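Seryl-tRNA synthetase, cytoplasmic (PDB 3QO7) catalyses the attachment of serine to tRNA(Ser) in two steps, activating serine with ATP to Ser-AMP and then transferring it to the acceptor end of the tRNA. Local coordinates at the adenosine-5'-triphosphate site. Sequence-based numbering; all coordinates share one arbitrary frame.

The adenosine-5'-triphosphate site. Residues 279, 281, 293-295, 298, 300, 351, 353, 366-369, 404, 407, 410. With ATP (adenosine-5'-triphosphate), chain B.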
# COMPACT_ATOMS: atom_id res chain seq x y z
N ARG A 279 -7.16 4.15 5.13
CA ARG A 279 -8.28 4.37 6.03
C ARG A 279 -9.61 4.00 5.40
O ARG A 279 -9.96 4.54 4.35
CB ARG A 279 -8.28 5.81 6.50
CG ARG A 279 -7.03 6.16 7.29
CD ARG A 279 -7.32 7.19 8.37
NE ARG A 279 -6.08 7.62 9.01
CZ ARG A 279 -5.97 8.72 9.75
NH1 ARG A 279 -7.04 9.51 9.94
NH2 ARG A 279 -4.79 9.04 10.29
N GLU A 281 -12.47 4.75 6.50
CA GLU A 281 -13.34 5.90 6.66
C GLU A 281 -12.79 7.17 6.00
O GLU A 281 -11.74 7.70 6.39
CB GLU A 281 -13.58 6.18 8.14
CG GLU A 281 -14.47 5.16 8.82
CD GLU A 281 -15.87 5.16 8.26
OE1 GLU A 281 -16.71 5.97 8.73
OE2 GLU A 281 -16.14 4.35 7.33
N PHE A 293 -8.12 15.74 -0.01
CA PHE A 293 -8.04 16.15 1.37
C PHE A 293 -8.40 15.04 2.35
O PHE A 293 -7.74 14.87 3.36
CB PHE A 293 -8.97 17.35 1.61
CG PHE A 293 -8.90 17.87 2.99
CD1 PHE A 293 -7.95 18.81 3.34
CD2 PHE A 293 -9.74 17.37 3.96
CE1 PHE A 293 -7.86 19.28 4.64
CE2 PHE A 293 -9.66 17.83 5.26
CZ PHE A 293 -8.72 18.79 5.60
N ARG A 294 -9.48 14.32 2.07
CA ARG A 294 -9.92 13.22 2.92
C ARG A 294 -10.11 12.06 1.95
O ARG A 294 -11.08 12.03 1.20
CB ARG A 294 -11.22 13.60 3.65
CG ARG A 294 -11.65 12.72 4.89
CD ARG A 294 -10.67 12.79 6.09
NE ARG A 294 -11.10 13.68 7.18
CZ ARG A 294 -10.45 13.84 8.34
NH1 ARG A 294 -10.92 14.67 9.27
NH2 ARG A 294 -9.34 13.16 8.59
N VAL A 295 -9.15 11.14 1.92
CA VAL A 295 -9.14 10.02 0.97
C VAL A 295 -8.79 8.71 1.68
O VAL A 295 -8.46 8.73 2.87
CB VAL A 295 -8.17 10.29 -0.23
CG1 VAL A 295 -8.73 11.37 -1.15
CG2 VAL A 295 -6.78 10.68 0.28
N PHE A 298 -2.97 7.53 1.30
CA PHE A 298 -2.16 8.75 1.22
C PHE A 298 -0.83 8.53 1.92
O PHE A 298 -0.64 7.53 2.62
CB PHE A 298 -2.90 9.94 1.84
CG PHE A 298 -3.28 9.72 3.30
CD1 PHE A 298 -2.39 10.06 4.33
CD2 PHE A 298 -4.49 9.14 3.63
CE1 PHE A 298 -2.72 9.85 5.68
CE2 PHE A 298 -4.82 8.90 4.97
CZ PHE A 298 -3.93 9.26 5.99
N LYS A 300 2.37 9.79 4.52
CA LYS A 300 2.57 10.57 5.73
C LYS A 300 4.02 10.44 6.19
O LYS A 300 4.54 9.34 6.32
CB LYS A 300 1.59 10.08 6.82
CG LYS A 300 1.50 10.93 8.06
CD LYS A 300 0.67 10.24 9.16
CE LYS A 300 -0.82 10.59 9.08
NZ LYS A 300 -1.57 10.14 10.30
N LYS A 351 -2.86 16.00 23.68
CA LYS A 351 -2.86 16.09 22.22
C LYS A 351 -2.97 17.55 21.75
O LYS A 351 -3.82 18.30 22.24
CB LYS A 351 -4.02 15.27 21.67
CG LYS A 351 -4.15 15.18 20.15
CD LYS A 351 -4.99 13.95 19.80
CE LYS A 351 -5.26 13.80 18.33
NZ LYS A 351 -6.31 14.76 17.80
N ASP A 353 -3.27 19.85 18.10
CA ASP A 353 -3.41 19.76 16.64
C ASP A 353 -2.95 21.08 16.03
O ASP A 353 -3.19 22.17 16.58
CB ASP A 353 -4.86 19.57 16.22
CG ASP A 353 -5.38 18.18 16.46
OD1 ASP A 353 -4.70 17.41 17.19
OD2 ASP A 353 -6.48 17.86 15.92
N GLU A 366 -7.27 20.61 10.20
CA GLU A 366 -6.19 19.92 10.86
C GLU A 366 -5.20 19.28 9.87
O GLU A 366 -5.59 18.55 8.97
CB GLU A 366 -6.76 18.87 11.80
CG GLU A 366 -5.72 18.03 12.47
CD GLU A 366 -6.08 16.57 12.47
OE1 GLU A 366 -7.30 16.27 12.48
OE2 GLU A 366 -5.17 15.72 12.47
N LEU A 367 -3.91 19.57 10.05
CA LEU A 367 -2.85 18.97 9.22
C LEU A 367 -1.91 18.09 10.04
O LEU A 367 -1.19 17.26 9.50
CB LEU A 367 -2.02 20.05 8.53
CG LEU A 367 -2.77 20.82 7.45
CD1 LEU A 367 -1.78 21.57 6.62
CD2 LEU A 367 -3.56 19.86 6.62
N VAL A 368 -1.94 18.27 11.35
CA VAL A 368 -0.95 17.69 12.20
C VAL A 368 -1.60 17.40 13.52
O VAL A 368 -2.36 18.20 13.99
CB VAL A 368 0.20 18.69 12.46
CG1 VAL A 368 0.99 18.30 13.70
CG2 VAL A 368 1.12 18.78 11.24
N SER A 369 -1.23 16.29 14.11
CA SER A 369 -1.75 15.87 15.39
C SER A 369 -0.56 15.37 16.21
O SER A 369 0.22 14.54 15.73
CB SER A 369 -2.71 14.72 15.14
OG SER A 369 -3.45 14.45 16.29
N THR A 404 2.34 13.94 13.49
CA THR A 404 2.46 14.03 12.04
C THR A 404 3.49 15.11 11.68
O THR A 404 3.48 16.19 12.29
CB THR A 404 1.11 14.40 11.37
OG1 THR A 404 0.09 13.46 11.77
CG2 THR A 404 1.26 14.38 9.85
N ALA A 407 0.99 15.00 6.34
CA ALA A 407 0.18 14.13 5.50
C ALA A 407 0.25 14.83 4.15
O ALA A 407 -0.31 15.92 3.97
CB ALA A 407 -1.24 14.09 6.02
N ARG A 410 -2.83 16.01 1.85
CA ARG A 410 -3.57 17.06 2.55
C ARG A 410 -2.74 18.35 2.61
O ARG A 410 -3.24 19.44 2.35
CB ARG A 410 -4.02 16.57 3.92
CG ARG A 410 -4.79 17.60 4.67
CD ARG A 410 -5.29 17.06 6.00
NE ARG A 410 -6.26 16.00 5.81
CZ ARG A 410 -7.17 15.66 6.72
NH1 ARG A 410 -7.21 16.31 7.88
NH2 ARG A 410 -8.02 14.67 6.48
PG ATP B . -8.09 13.82 14.28
O1G ATP B . -8.80 12.92 15.27
O2G ATP B . -8.21 13.38 12.84
O3G ATP B . -8.36 15.29 14.51
PB ATP B . -5.84 12.21 14.77
O1B ATP B . -6.90 11.16 14.54
O2B ATP B . -4.98 12.16 16.00
O3B ATP B . -6.51 13.66 14.61
PA ATP B . -4.70 11.08 12.46
O1A ATP B . -6.04 10.40 12.29
O2A ATP B . -3.46 10.30 12.85
O3A ATP B . -4.84 12.27 13.53
O5' ATP B . -4.41 12.12 11.26
C5' ATP B . -3.43 13.13 11.50
C4' ATP B . -3.10 13.77 10.18
O4' ATP B . -3.27 12.82 9.12
C3' ATP B . -4.12 14.85 9.92
O3' ATP B . -3.57 16.09 10.36
C2' ATP B . -4.38 14.79 8.43
O2' ATP B . -3.53 15.74 7.78
C1' ATP B . -3.96 13.39 8.00
N9 ATP B . -5.15 12.57 7.63
C8 ATP B . -5.95 11.92 8.49
N7 ATP B . -6.95 11.26 7.84
C5 ATP B . -6.80 11.49 6.52
C6 ATP B . -7.52 11.09 5.29
N6 ATP B . -8.61 10.29 5.35
N1 ATP B . -7.04 11.53 4.10
C2 ATP B . -5.95 12.31 4.03
N3 ATP B . -5.26 12.71 5.11
C4 ATP B . -5.62 12.34 6.38
O HOH W 1 -2.91 13.45 3.17
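Strands 297-307, 350-358 and 363-372, with the start of helix 408-419, form the backbone frame of this class II synthetase active site, which holds ATP, the substrate of serine activation, and the extended loop at Val295 reads the adenine edge: Val295 N donates almost straight to ATP N1 (3.1 Å, 171° at H), and Val295 O takes the 6-amino ATP N6 on a lone pair. The base lies between the class II motif 2 phenylalanine, Phe298, and the motif 3 arginine, Arg410. Phe298, its CG in the crowded position between backbone N and carbonyl carbon (chi1 58°), stacks its ring nearly parallel on one face of the six-membered ring of the ATP adenine, centroids 3.7 Å apart. From the opposite side Arg410 comes off its helix with CG anti to the backbone N and a bend at chi3 (-65°), bringing NH2 over the same ring, 3.4 Å from its centroid, in a cation-pi contact. The other guanidinium face is covered by the Phe293 ring; Arg410 NE to Phe293 O and Arg410 NH1 to Glu366 O, the latter in plane at 3.0 Å, fix its rotation. A water bonded to Arg410 N also reaches ATP N3. Glu366, bent at chi2, spans sugar and phosphate: OE2 accepts the ribose 3'-hydroxyl ATP O3' at 2.7 Å from above the carboxylate plane, whereas OE1 points at the gamma-phosphate, two acceptors facing each other; the coordinates do not show what lies between them or how they are protonated. Arg279 turns its guanidinium edge to the alpha-phosphate, NH1 meeting ATP O1A at 2.7 Å, and Lys300 NZ adds a salt bridge to ATP O2A. At the beta-phosphate, Ser369 OG donates to ATP O2B (2.8 Å) beside the salt-bridging Lys351 NZ, which the syn lone pair of Asp353 OD1 helps position. The nucleotide is partly occupied.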